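Local structure of NDP-N-acetyl-D-galactosaminuronic acid dehydrogenase (Methanosarcina mazei Go1, 3G79) at residues 235-246 with 289-300; 353-361 with 407-415. The protein probably catalyses the two-step, NAD-dependent oxidation of UDP-N-acetyl-D-mannosamine to its uronic acid. All coordinates share one frame; numbering follows the deposited sequence.

Contact 1: 235-246 with 289-300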
loop_
_atom_site.group_PDB
_atom_site.type_symbol
_atom_site.label_atom_id
_atom_site.label_comp_id
_atom_site.label_asym_id
_atom_site.label_seq_id
_atom_site.Cartn_x
_atom_site.Cartn_y
_atom_site.Cartn_z
ATOM N N LYS A 235 4.431 -14.856 -4.946
ATOM C CA LYS A 235 5.575 -14.132 -5.474
ATOM C C LYS A 235 5.228 -13.074 -6.523
ATOM O O LYS A 235 5.861 -12.006 -6.557
ATOM C CB LYS A 235 6.670 -15.116 -5.946
ATOM C CG LYS A 235 7.201 -14.916 -7.323
ATOM C CD LYS A 235 8.179 -13.766 -7.504
ATOM C CE LYS A 235 8.445 -13.726 -9.046
ATOM N NZ LYS A 235 9.468 -12.801 -9.590
ATOM N N THR A 236 4.223 -13.316 -7.367
ATOM C CA THR A 236 3.863 -12.255 -8.312
ATOM C C THR A 236 3.174 -11.129 -7.550
ATOM O O THR A 236 3.544 -9.972 -7.729
ATOM C CB THR A 236 3.058 -12.700 -9.599
ATOM O OG1 THR A 236 1.717 -13.043 -9.250
ATOM C CG2 THR A 236 3.715 -13.870 -10.300
ATOM N N ALA A 237 2.237 -11.465 -6.665
ATOM C CA ALA A 237 1.546 -10.469 -5.832
ATOM C C ALA A 237 2.495 -9.610 -5.040
ATOM O O ALA A 237 2.208 -8.425 -4.823
ATOM C CB ALA A 237 0.562 -11.110 -4.892
ATOM N N GLU A 238 3.627 -10.153 -4.592
ATOM C CA GLU A 238 4.510 -9.266 -3.802
ATOM C C GLU A 238 5.157 -8.196 -4.662
ATOM O O GLU A 238 5.286 -7.063 -4.240
ATOM C CB GLU A 238 5.490 -9.983 -2.836
ATOM C CG GLU A 238 6.086 -11.278 -3.272
ATOM C CD GLU A 238 6.545 -12.153 -2.093
ATOM O OE1 GLU A 238 5.755 -12.463 -1.184
ATOM O OE2 GLU A 238 7.707 -12.570 -2.093
ATOM N N ASN A 239 5.512 -8.537 -5.889
ATOM C CA ASN A 239 6.066 -7.556 -6.783
ATOM C C ASN A 239 5.011 -6.590 -7.294
ATOM O O ASN A 239 5.224 -5.401 -7.312
ATOM C CB ASN A 239 6.782 -8.267 -7.905
ATOM C CG ASN A 239 7.943 -9.067 -7.387
ATOM O OD1 ASN A 239 8.708 -8.574 -6.564
ATOM N ND2 ASN A 239 8.074 -10.311 -7.832
ATOM N N THR A 240 3.864 -7.112 -7.693
ATOM C CA THR A 240 2.720 -6.302 -8.086
ATOM C C THR A 240 2.316 -5.207 -7.029
ATOM O O THR A 240 2.188 -4.008 -7.344
ATOM C CB THR A 240 1.562 -7.270 -8.443
ATOM O OG1 THR A 240 1.897 -7.947 -9.671
ATOM C CG2 THR A 240 0.219 -6.532 -8.599
ATOM N N PHE A 241 2.157 -5.620 -5.773
ATOM C CA PHE A 241 1.722 -4.708 -4.725
ATOM C C PHE A 241 2.779 -3.648 -4.479
ATOM O O PHE A 241 2.441 -2.481 -4.320
ATOM C CB PHE A 241 1.351 -5.493 -3.455
ATOM C CG PHE A 241 -0.059 -5.967 -3.457
ATOM C CD1 PHE A 241 -0.598 -6.581 -4.579
ATOM C CD2 PHE A 241 -0.876 -5.754 -2.367
ATOM C CE1 PHE A 241 -1.916 -6.999 -4.594
ATOM C CE2 PHE A 241 -2.203 -6.157 -2.384
ATOM C CZ PHE A 241 -2.719 -6.789 -3.483
ATOM N N ARG A 242 4.054 -4.053 -4.502
ATOM C CA ARG A 242 5.181 -3.107 -4.416
ATOM C C ARG A 242 5.127 -2.144 -5.592
ATOM O O ARG A 242 5.170 -0.940 -5.391
ATOM C CB ARG A 242 6.591 -3.788 -4.322
ATOM C CG ARG A 242 7.762 -2.810 -4.633
ATOM C CD ARG A 242 9.148 -3.182 -4.063
ATOM N NE ARG A 242 9.233 -2.717 -2.689
ATOM C CZ ARG A 242 10.163 -1.905 -2.191
ATOM N NH1 ARG A 242 11.188 -1.474 -2.936
ATOM N NH2 ARG A 242 10.058 -1.544 -0.919
ATOM N N ASP A 243 4.994 -2.688 -6.800
ATOM C CA ASP A 243 4.911 -1.899 -8.009
ATOM C C ASP A 243 3.790 -0.883 -7.918
ATOM O O ASP A 243 3.946 0.273 -8.259
ATOM C CB ASP A 243 4.747 -2.807 -9.230
ATOM C CG ASP A 243 4.786 -2.042 -10.528
ATOM O OD1 ASP A 243 5.576 -1.087 -10.648
ATOM O OD2 ASP A 243 4.025 -2.381 -11.446
ATOM N N LEU A 244 2.659 -1.310 -7.416
ATOM C CA LEU A 244 1.556 -0.398 -7.144
ATOM C C LEU A 244 1.864 0.664 -6.085
ATOM O O LEU A 244 1.458 1.824 -6.265
ATOM C CB LEU A 244 0.290 -1.182 -6.785
ATOM C CG LEU A 244 -0.879 -0.310 -6.316
ATOM C CD1 LEU A 244 -1.441 0.572 -7.458
ATOM C CD2 LEU A 244 -1.962 -1.162 -5.741
ATOM N N GLN A 245 2.579 0.315 -5.005
ATOM C CA GLN A 245 2.888 1.374 -4.022
ATOM C C GLN A 245 3.777 2.445 -4.620
ATOM O O GLN A 245 3.730 3.635 -4.233
ATOM C CB GLN A 245 3.361 0.907 -2.617
ATOM C CG GLN A 245 4.283 -0.251 -2.547
ATOM C CD GLN A 245 4.377 -0.987 -1.160
ATOM O OE1 GLN A 245 4.616 -2.217 -1.140
ATOM N NE2 GLN A 245 4.214 -0.256 -0.038
ATOM N N ILE A 246 4.562 2.039 -5.611
ATOM C CA ILE A 246 5.480 2.958 -6.235
ATOM C C ILE A 246 4.700 3.815 -7.199
ATOM O O ILE A 246 4.947 5.007 -7.342
ATOM C CB ILE A 246 6.581 2.208 -6.957
ATOM C CG1 ILE A 246 7.635 1.719 -5.959
ATOM C CG2 ILE A 246 7.240 3.098 -8.103
ATOM C CD1 ILE A 246 8.560 0.637 -6.590
ATOM N N VAL A 289 10.776 2.537 -12.725
ATOM C CA VAL A 289 10.957 1.254 -12.067
ATOM C C VAL A 289 11.781 0.334 -12.991
ATOM O O VAL A 289 11.557 0.262 -14.215
ATOM C CB VAL A 289 9.583 0.601 -11.760
ATOM C CG1 VAL A 289 9.734 -0.836 -11.338
ATOM C CG2 VAL A 289 8.785 1.413 -10.761
ATOM N N GLY A 290 12.751 -0.365 -12.406
ATOM C CA GLY A 290 13.578 -1.259 -13.201
ATOM C C GLY A 290 13.422 -2.648 -12.670
ATOM O O GLY A 290 12.689 -2.842 -11.697
ATOM N N GLY A 291 14.140 -3.600 -13.289
ATOM C CA GLY A 291 14.244 -4.998 -12.816
ATOM C C GLY A 291 13.403 -5.943 -13.651
ATOM O O GLY A 291 12.840 -5.535 -14.673
ATOM N N HIS A 292 13.311 -7.208 -13.257
ATOM C CA HIS A 292 12.478 -8.148 -13.984
ATOM C C HIS A 292 11.122 -8.246 -13.332
ATOM O O HIS A 292 10.099 -7.901 -13.934
ATOM C CB HIS A 292 13.111 -9.528 -14.034
ATOM C CG HIS A 292 14.312 -9.596 -14.901
ATOM N ND1 HIS A 292 14.278 -9.259 -16.239
ATOM C CD2 HIS A 292 15.590 -9.963 -14.631
ATOM C CE1 HIS A 292 15.488 -9.411 -16.757
ATOM N NE2 HIS A 292 16.302 -9.839 -15.804
ATOM N N CYS A 293 11.142 -8.738 -12.094
ATOM C CA CYS A 293 9.948 -8.975 -11.262
ATOM C C CYS A 293 8.971 -7.805 -11.291
ATOM O O CYS A 293 7.912 -7.915 -11.872
ATOM C CB CYS A 293 10.372 -9.325 -9.821
ATOM S SG CYS A 293 11.193 -10.941 -9.774
ATOM N N LEU A 294 9.386 -6.687 -10.713
ATOM C CA LEU A 294 8.603 -5.465 -10.625
ATOM C C LEU A 294 7.961 -4.970 -11.918
ATOM O O LEU A 294 6.910 -4.356 -11.865
ATOM C CB LEU A 294 9.474 -4.343 -10.030
ATOM C CG LEU A 294 9.473 -4.163 -8.521
ATOM C CD1 LEU A 294 10.474 -3.086 -8.093
ATOM C CD2 LEU A 294 8.075 -3.789 -8.057
ATOM N N THR A 295 8.608 -5.206 -13.064
ATOM C CA THR A 295 8.099 -4.754 -14.359
ATOM C C THR A 295 7.245 -5.824 -15.086
ATOM O O THR A 295 6.541 -5.528 -16.037
ATOM C CB THR A 295 9.271 -4.295 -15.321
ATOM O OG1 THR A 295 10.298 -5.287 -15.397
ATOM C CG2 THR A 295 9.916 -3.017 -14.863
ATOM N N LYS A 296 7.294 -7.074 -14.649
ATOM C CA LYS A 296 6.771 -8.158 -15.478
ATOM C C LYS A 296 5.728 -8.986 -14.794
ATOM O O LYS A 296 4.907 -9.620 -15.444
ATOM C CB LYS A 296 7.893 -9.075 -15.942
ATOM C CG LYS A 296 8.440 -8.655 -17.233
ATOM C CD LYS A 296 9.937 -8.636 -17.205
ATOM C CE LYS A 296 10.554 -10.031 -17.263
ATOM N NZ LYS A 296 11.816 -9.952 -18.055
ATOM N N ASP A 297 5.775 -9.003 -13.481
ATOM C CA ASP A 297 4.916 -9.872 -12.728
ATOM C C ASP A 297 3.445 -9.563 -12.963
ATOM O O ASP A 297 2.651 -10.474 -12.980
ATOM C CB ASP A 297 5.288 -9.847 -11.216
ATOM C CG ASP A 297 6.480 -10.784 -10.874
ATOM O OD1 ASP A 297 7.115 -11.337 -11.804
ATOM O OD2 ASP A 297 6.777 -10.991 -9.673
ATOM N N THR A 298 3.041 -8.316 -13.169
ATOM C CA THR A 298 1.606 -8.137 -13.154
ATOM C C THR A 298 1.010 -8.679 -14.420
ATOM O O THR A 298 -0.146 -9.039 -14.427
ATOM C CB THR A 298 1.075 -6.701 -12.800
ATOM O OG1 THR A 298 0.519 -6.055 -13.954
ATOM C CG2 THR A 298 2.080 -5.832 -12.157
ATOM N N TYR A 299 1.805 -8.757 -15.486
ATOM C CA TYR A 299 1.359 -9.415 -16.725
ATOM C C TYR A 299 1.175 -10.878 -16.502
ATOM O O TYR A 299 0.249 -11.443 -17.062
ATOM C CB TYR A 299 2.261 -9.120 -17.950
ATOM C CG TYR A 299 2.366 -7.629 -18.163
ATOM C CD1 TYR A 299 1.219 -6.850 -18.422
ATOM C CD2 TYR A 299 3.586 -6.976 -18.000
ATOM C CE1 TYR A 299 1.318 -5.447 -18.582
ATOM C CE2 TYR A 299 3.695 -5.592 -18.149
ATOM C CZ TYR A 299 2.558 -4.834 -18.433
ATOM O OH TYR A 299 2.700 -3.482 -18.532
ATOM N N HIS A 300 2.029 -11.479 -15.676
ATOM C CA HIS A 300 1.790 -12.834 -15.204
ATOM C C HIS A 300 0.485 -13.063 -14.401
ATOM O O HIS A 300 -0.178 -14.079 -14.620
ATOM C CB HIS A 300 2.995 -13.354 -14.456
ATOM C CG HIS A 300 4.235 -13.339 -15.282
ATOM N ND1 HIS A 300 5.389 -12.695 -14.891
ATOM C CD2 HIS A 300 4.494 -13.877 -16.496
ATOM C CE1 HIS A 300 6.310 -12.843 -15.824
ATOM N NE2 HIS A 300 5.786 -13.539 -16.816
#
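Asp297 enters helix 228-258 as a knob, its side chain lodged among Lys235, Thr236, Asn239 and Thr240 where helix 293-305 crosses steeply over. This single knob-in-hole contact between two steeply crossed helices lies in the central domain of the family, and the axes of the two short segments approach to 8.0 Å. The run from Gly290 to Asp297 matches the glycine-cysteine-lysine-aspartate motif of UDP-sugar dehydrogenases, in which relatives carry the nucleophilic cysteine; Cys293 therefore probably belongs to the active site.

Polar contacts gather on one oxygen. With Asp297 CG beside its own backbone N (chi1 -82°), the carboxylate reaches into the hole, and OD2 accepts from Asn239 ND2 along a nearly straight line (164° at the hydrogen). The modelled ND2 to OD2 separation of 2.4 Å is very short, leaving the exact length doubtful. Amide and carboxylate are twisted 50° apart instead of lying flat together. Lys235 NZ forms a salt bridge to the same OD2 at 3.2 Å, with a weak hydrogen bond, although its modelled position is uncertain. Asn239 ND2 also lies 3.2 Å from Cys293 CB, so this amide touches both the cysteine and the aspartate.

Van der Waals contacts spread along the helix. Leu294 contributes the largest buried surface: its CD2 branch rests 3.4 Å from the carbonyl Asn239 O and 3.6 Å from Arg242 CG. Asp243 packs its CB on the same methyl, while its carboxylate is engaged elsewhere, by Arg326 and Asn329. Elsewhere on helix 228-258, Arg280 of the second subunit bonds to Glu238 O. Farther along, Ile246 CG2 meets Val289 CG2 at 3.5 Å; back near the knob, Thr298 crosses Thr240 at about a right angle, placing its CG2 methyl 3.3 Å from Thr240 OG1.

Contact 2: 353-361 with 407-415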
loop_
_atom_site.group_PDB
_atom_site.type_symbol
_atom_site.label_atom_id
_atom_site.label_comp_id
_atom_site.label_asym_id
_atom_site.label_seq_id
_atom_site.Cartn_x
_atom_site.Cartn_y
_atom_site.Cartn_z
ATOM N N GLY A 353 20.514 19.873 -30.114
ATOM C CA GLY A 353 21.813 20.510 -30.085
ATOM C C GLY A 353 22.374 20.720 -28.696
ATOM O O GLY A 353 23.515 21.155 -28.549
ATOM N N SER A 354 21.560 20.449 -27.679
ATOM C CA SER A 354 21.979 20.601 -26.289
ATOM C C SER A 354 22.668 19.331 -25.812
ATOM O O SER A 354 22.317 18.234 -26.236
ATOM C CB SER A 354 20.764 20.869 -25.380
ATOM O OG SER A 354 19.841 21.743 -25.991
ATOM N N LYS A 355 23.623 19.468 -24.906
ATOM C CA LYS A 355 24.240 18.289 -24.295
ATOM C C LYS A 355 23.609 17.961 -22.923
ATOM O O LYS A 355 23.520 18.856 -22.067
ATOM C CB LYS A 355 25.765 18.448 -24.190
ATOM C CG LYS A 355 26.393 17.455 -23.215
ATOM C CD LYS A 355 27.911 17.481 -23.293
ATOM C CE LYS A 355 28.522 16.497 -22.326
ATOM N NZ LYS A 355 30.012 16.499 -22.450
ATOM N N VAL A 356 23.205 16.686 -22.744
ATOM C CA VAL A 356 22.669 16.130 -21.487
ATOM C C VAL A 356 23.656 15.176 -20.786
ATOM O O VAL A 356 24.156 14.229 -21.379
ATOM C CB VAL A 356 21.340 15.352 -21.734
ATOM C CG1 VAL A 356 20.756 14.793 -20.433
ATOM C CG2 VAL A 356 20.296 16.231 -22.420
ATOM N N ALA A 357 23.946 15.435 -19.521
ATOM C CA ALA A 357 24.742 14.510 -18.689
ATOM C C ALA A 357 23.791 13.723 -17.817
ATOM O O ALA A 357 23.124 14.280 -16.909
ATOM C CB ALA A 357 25.781 15.257 -17.818
ATOM N N MET A 358 23.693 12.442 -18.160
ATOM C CA MET A 358 23.005 11.440 -17.380
ATOM C C MET A 358 23.878 10.979 -16.222
ATOM O O MET A 358 24.887 10.270 -16.401
ATOM C CB MET A 358 22.653 10.261 -18.276
ATOM C CG MET A 358 21.647 10.668 -19.370
ATOM S SD MET A 358 20.741 9.342 -20.101
ATOM C CE MET A 358 20.274 10.072 -21.586
ATOM N N LEU A 359 23.492 11.389 -15.023
ATOM C CA LEU A 359 24.143 10.913 -13.817
ATOM C C LEU A 359 23.393 9.717 -13.310
ATOM O O LEU A 359 22.386 9.850 -12.632
ATOM C CB LEU A 359 24.127 12.006 -12.767
ATOM C CG LEU A 359 25.307 12.979 -12.766
ATOM C CD1 LEU A 359 25.628 13.513 -14.143
ATOM C CD2 LEU A 359 24.970 14.092 -11.780
ATOM N N GLY A 360 23.838 8.528 -13.669
ATOM C CA GLY A 360 23.145 7.351 -13.167
ATOM C C GLY A 360 22.494 6.508 -14.235
ATOM O O GLY A 360 21.540 6.951 -14.911
ATOM N N TRP A 361 23.024 5.290 -14.384
ATOM C CA TRP A 361 22.507 4.311 -15.319
ATOM C C TRP A 361 21.901 3.099 -14.599
ATOM O O TRP A 361 20.850 2.617 -15.009
ATOM C CB TRP A 361 23.611 3.878 -16.272
ATOM C CG TRP A 361 23.155 2.939 -17.327
ATOM C CD1 TRP A 361 23.368 1.615 -17.362
ATOM C CD2 TRP A 361 22.417 3.262 -18.516
ATOM N NE1 TRP A 361 22.835 1.078 -18.503
ATOM C CE2 TRP A 361 22.246 2.072 -19.231
ATOM C CE3 TRP A 361 21.919 4.447 -19.055
ATOM C CZ2 TRP A 361 21.566 2.019 -20.440
ATOM C CZ3 TRP A 361 21.261 4.397 -20.251
ATOM C CH2 TRP A 361 21.091 3.196 -20.940
ATOM N N ASN A 407 34.157 8.701 -15.150
ATOM C CA ASN A 407 34.482 10.049 -14.638
ATOM C C ASN A 407 33.454 11.158 -14.904
ATOM O O ASN A 407 33.097 11.486 -16.045
ATOM C CB ASN A 407 35.977 10.443 -14.858
ATOM C CG ASN A 407 36.199 11.425 -16.002
ATOM O OD1 ASN A 407 36.216 12.638 -15.791
ATOM N ND2 ASN A 407 36.408 10.902 -17.207
ATOM N N LEU A 408 32.966 11.687 -13.784
ATOM C CA LEU A 408 31.881 12.633 -13.726
ATOM C C LEU A 408 32.222 13.858 -14.553
ATOM O O LEU A 408 31.404 14.319 -15.348
ATOM C CB LEU A 408 31.642 13.029 -12.270
ATOM C CG LEU A 408 30.213 13.135 -11.739
ATOM C CD1 LEU A 408 30.118 14.172 -10.637
ATOM C CD2 LEU A 408 29.238 13.426 -12.830
ATOM N N GLU A 409 33.448 14.348 -14.367
ATOM C CA GLU A 409 33.962 15.574 -14.985
ATOM C C GLU A 409 33.764 15.551 -16.495
ATOM O O GLU A 409 33.277 16.523 -17.092
ATOM C CB GLU A 409 35.454 15.756 -14.628
ATOM C CG GLU A 409 36.049 17.167 -14.823
ATOM C CD GLU A 409 36.402 17.511 -16.279
ATOM O OE1 GLU A 409 36.749 16.603 -17.068
ATOM O OE2 GLU A 409 36.338 18.715 -16.638
ATOM N N GLU A 410 34.132 14.443 -17.127
ATOM C CA GLU A 410 34.086 14.458 -18.581
ATOM C C GLU A 410 32.627 14.435 -19.032
ATOM O O GLU A 410 32.241 15.128 -19.953
ATOM C CB GLU A 410 35.034 13.406 -19.230
ATOM C CG GLU A 410 34.534 11.996 -19.474
ATOM C CD GLU A 410 35.460 11.199 -20.439
ATOM O OE1 GLU A 410 34.955 10.274 -21.125
ATOM O OE2 GLU A 410 36.684 11.504 -20.518
ATOM N N VAL A 411 31.815 13.678 -18.312
ATOM C CA VAL A 411 30.383 13.609 -18.568
ATOM C C VAL A 411 29.687 14.952 -18.347
ATOM O O VAL A 411 28.857 15.357 -19.146
ATOM C CB VAL A 411 29.736 12.527 -17.733
ATOM C CG1 VAL A 411 28.223 12.663 -17.802
ATOM C CG2 VAL A 411 30.181 11.169 -18.238
ATOM N N VAL A 412 30.060 15.657 -17.292
ATOM C CA VAL A 412 29.393 16.904 -16.952
ATOM C C VAL A 412 29.922 18.116 -17.714
ATOM O O VAL A 412 29.193 19.089 -17.902
ATOM C CB VAL A 412 29.389 17.128 -15.420
ATOM C CG1 VAL A 412 29.084 18.566 -15.037
ATOM C CG2 VAL A 412 28.395 16.247 -14.818
ATOM N N ARG A 413 31.167 18.062 -18.183
ATOM C CA ARG A 413 31.748 19.238 -18.829
ATOM C C ARG A 413 30.974 19.683 -20.065
ATOM O O ARG A 413 30.618 18.871 -20.914
ATOM C CB ARG A 413 33.261 19.096 -19.083
ATOM C CG ARG A 413 33.688 18.581 -20.429
ATOM C CD ARG A 413 35.147 18.898 -20.649
ATOM N NE ARG A 413 35.757 17.905 -21.528
ATOM C CZ ARG A 413 36.504 16.882 -21.114
ATOM N NH1 ARG A 413 37.011 16.031 -22.002
ATOM N NH2 ARG A 413 36.765 16.709 -19.819
ATOM N N ASN A 414 30.668 20.977 -20.105
ATOM C CA ASN A 414 29.933 21.590 -21.214
ATOM C C ASN A 414 28.447 21.182 -21.342
ATOM O O ASN A 414 27.787 21.511 -22.323
ATOM C CB ASN A 414 30.714 21.398 -22.525
ATOM C CG ASN A 414 32.088 22.055 -22.472
ATOM O OD1 ASN A 414 32.259 23.082 -21.817
ATOM N ND2 ASN A 414 33.072 21.466 -23.144
ATOM N N ALA A 415 27.913 20.497 -20.338
ATOM C CA ALA A 415 26.549 19.992 -20.418
ATOM C C ALA A 415 25.474 21.055 -20.157
ATOM O O ALA A 415 25.573 21.836 -19.227
ATOM C CB ALA A 415 26.373 18.820 -19.497
#
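A helix laid on a parallel sheet is the essence of this contact: Lys355, Ala357 and Leu359 of strand 355-359 meet Leu408, Val411, Val412 and Ala415 in the C-terminal, UDP-binding domain. The strand runs within a Rossmann-like sheet of order 3-2-1-4-5-6. Helix 408-412 belongs to the crossover from edge strand 404-405 to strand 417-420, passing over strand 355-359 at 148° between the segment directions, with an axis separation of 8.4 Å.

Small side chains allow the close approach. Ala357 CB is the hub, 3.6 Å from Val411 CG1 and 4.0 Å from Ala415 CB. Toward the C-terminal end of the strand, Leu359 crosses Leu408 at about a right angle, and its CD1 touches Leu408 CD2 (3.8 Å) and Val412 CG2 (3.9 Å). Helix 432-439 continues the apolar layer beyond Val412 through Val438.

Both helix ends have defined geometry. Asn407 is the N-cap, its OD1 accepting from Glu410 N, and Val412 to Ala415 form a type II turn at the exit. Lys355 addresses that turn: with CG anti to the backbone N (chi1 163°) and the chain extended beyond, it runs alongside Ala415 and passes CE 3.4 Å from Val411 O. NZ ends 2.9 Å from Arg413 O, almost straight on to the carbonyl (166°). Because that oxygen belongs to the central peptide of the turn, a long, largely aliphatic lysine covers the apolar face with its stem and uses its amine to fix the peptide by which the chain leaves the helix.

In the fold
From the N terminus the chain first builds the NAD-binding domain, then enters the long helix 228-258. Contact 1 closes the loop of 42 residues, rich in helix and without strand, that brings helix 293-305 back against it within the central domain. Helix 321-345 then leads toward the UDP-binding domain, where contact 2 closes a second loop, of 45 residues, containing helix 375-385 and the neighbouring strands. The two loops are in series, neither nested nor crossed. Their centres lie 31 Å apart and their nearest atoms about 8 Å, so the contacts do not touch, each lying within its own domain. Gly291 nonetheless pairs with Arg371, linking contact 1 to the loop that contact 2 encloses.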